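Local structure of SmhB (Serratia marcescens, 6ZZ5) at residues A345-I349 against A350-K354. The protein forms, as its B component, part of the tripartite alpha-pore-forming toxin Smh, and is seen here in its soluble form. Sequence-based numbering, arbitrary orientation. Where two conformers were deposited one is given.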
loop_
_atom_site.group_PDB
_atom_site.type_symbol
_atom_site.label_atom_id
_atom_site.label_comp_id
_atom_site.label_asym_id
_atom_site.label_seq_id
_atom_site.Cartn_x
_atom_site.Cartn_y
_atom_site.Cartn_z
ATOM N N ALA A 345 16.815 -17.965 8.518
ATOM C CA ALA A 345 17.600 -17.956 7.262
ATOM C C ALA A 345 17.225 -19.194 6.428
ATOM O O ALA A 345 17.330 -19.105 5.247
ATOM C CB ALA A 345 19.077 -17.962 7.606
ATOM N N ASN A 346 16.861 -20.317 7.051
ATOM C CA ASN A 346 16.519 -21.548 6.301
ATOM C C ASN A 346 14.995 -21.697 6.089
ATOM O O ASN A 346 14.567 -22.811 5.788
ATOM C CB ASN A 346 17.091 -22.774 6.995
ATOM C CG ASN A 346 16.476 -22.985 8.363
ATOM O OD1 ASN A 346 15.880 -22.084 8.949
ATOM N ND2 ASN A 346 16.602 -24.185 8.874
ATOM N N GLN A 347 14.186 -20.661 6.235
ATOM C CA GLN A 347 12.730 -20.777 5.978
ATOM C C GLN A 347 12.392 -19.768 4.882
ATOM O O GLN A 347 12.641 -18.529 5.079
ATOM C CB GLN A 347 11.909 -20.502 7.246
ATOM C CG GLN A 347 12.004 -21.582 8.319
ATOM C CD GLN A 347 11.242 -21.213 9.571
ATOM O OE1 GLN A 347 10.405 -20.331 9.595
ATOM N NE2 GLN A 347 11.590 -21.861 10.658
ATOM N N SER A 348 11.705 -20.243 3.855
ATOM C CA SER A 348 11.063 -19.374 2.836
ATOM C C SER A 348 9.893 -18.638 3.489
ATOM O O SER A 348 9.431 -19.049 4.570
ATOM C CB SER A 348 10.591 -20.221 1.661
ATOM O OG SER A 348 9.537 -21.071 2.071
ATOM N N ILE A 349 9.360 -17.608 2.848
ATOM C CA ILE A 349 8.145 -16.961 3.411
ATOM C C ILE A 349 7.001 -17.970 3.481
ATOM O O ILE A 349 6.285 -17.951 4.486
ATOM C CB ILE A 349 7.778 -15.642 2.705
ATOM C CG1 ILE A 349 6.784 -14.876 3.574
ATOM C CG2 ILE A 349 7.279 -15.876 1.285
ATOM C CD1 ILE A 349 7.350 -14.471 4.961
ATOM N N ALA A 350 6.828 -18.858 2.497
ATOM C CA ALA A 350 5.750 -19.880 2.571
ATOM C C ALA A 350 5.964 -20.869 3.733
ATOM O O ALA A 350 4.976 -21.205 4.414
ATOM C CB ALA A 350 5.620 -20.644 1.266
ATOM N N ASP A 351 7.190 -21.300 3.997
ATOM C CA ASP A 351 7.512 -22.214 5.128
ATOM C C ASP A 351 7.194 -21.499 6.448
ATOM O O ASP A 351 6.571 -22.102 7.313
ATOM C CB ASP A 351 8.976 -22.638 5.054
ATOM C CG ASP A 351 9.370 -23.717 6.036
ATOM O OD1 ASP A 351 8.494 -24.478 6.467
ATOM O OD2 ASP A 351 10.551 -23.770 6.348
ATOM N N PHE A 352 7.584 -20.229 6.584
ATOM C CA PHE A 352 7.350 -19.446 7.822
ATOM C C PHE A 352 5.842 -19.318 8.086
ATOM O O PHE A 352 5.387 -19.505 9.207
ATOM C CB PHE A 352 7.914 -18.039 7.656
ATOM C CG PHE A 352 7.768 -17.188 8.883
ATOM C CD1 PHE A 352 8.638 -17.353 9.961
ATOM C CD2 PHE A 352 6.798 -16.183 8.920
ATOM C CE1 PHE A 352 8.493 -16.552 11.089
ATOM C CE2 PHE A 352 6.684 -15.366 10.030
ATOM C CZ PHE A 352 7.519 -15.574 11.123
ATOM N N VAL A 353 5.083 -18.959 7.055
ATOM C CA VAL A 353 3.618 -18.797 7.184
ATOM C C VAL A 353 2.981 -20.162 7.430
ATOM O O VAL A 353 2.053 -20.225 8.255
ATOM C CB VAL A 353 3.043 -18.030 5.983
ATOM C CG1 VAL A 353 1.525 -18.078 5.975
ATOM C CG2 VAL A 353 3.558 -16.599 5.990
ATOM N N LYS A 354 3.476 -21.228 6.800
ATOM C CA LYS A 354 2.907 -22.575 7.037
ATOM C C LYS A 354 3.091 -22.947 8.512
ATOM O O LYS A 354 2.124 -23.388 9.138
ATOM C CB LYS A 354 3.510 -23.599 6.097
ATOM C CG LYS A 354 2.829 -24.965 6.083
ATOM C CD LYS A 354 3.215 -25.691 4.788
ATOM C CE LYS A 354 3.590 -27.141 4.980
ATOM N NZ LYS A 354 2.374 -27.972 5.123
#
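The ring of Phe-352 receives Gln-347 at its edge: amide oxygen OE1 lies near the ring plane, 3.5 Å from Phe-352 CD1, with amide and ring planes 35° apart. Ile-349 CD1 approaches the same ring obliquely, 4.3 Å from Phe-352 CD2. The carboxylate of Asp-351, in the one of its two conformers described here, meets the aliphatic part of Gln-347, whose CG sits 3.3 Å from Asp-351 OD2; the two side chains cross at about a right angle. Gln-347 reaches both partners because its CG stands anti to the carbonyl carbon (chi1 -70°) and the chain beyond is extended, running past the carboxylate to the ring. Ser-348 is the N-cap of helix 349-359: OG, turned back between the backbone N and the carbonyl carbon (chi1 67°), accepts the amide hydrogen of Asp-351 across 3.0 Å from Asp-351 N. The same hydroxyl is hydrogen-bonded to Glu-241 OE1, which ties the cap to helix 230-245 and gives this buried polar atom two partners. The first helical turns close with Phe-352 N to Ser-348 O and Val-353 N to Ile-349 O, each 3.0 Å long. In the same conformer Asp-351 OD1 forms a salt bridge with Arg-355 one turn on; an acidic group in the first turn would be expected to interact favourably with the helix dipole. Ile-349 CG1 lies 4.4 Å from Val-353 CG2. The N-terminal end of helix 349-359, the last helix of the chain, is thus packed against the small sheet, where Ile-349 and Val-353 touch Ala-217 of strand 216-221 and Ile-349 and Phe-352 meet Ala-195 of strand 191-196, and against helix 230-245, where Ala-350 touches Glu-241 and Val-353 touches Leu-237.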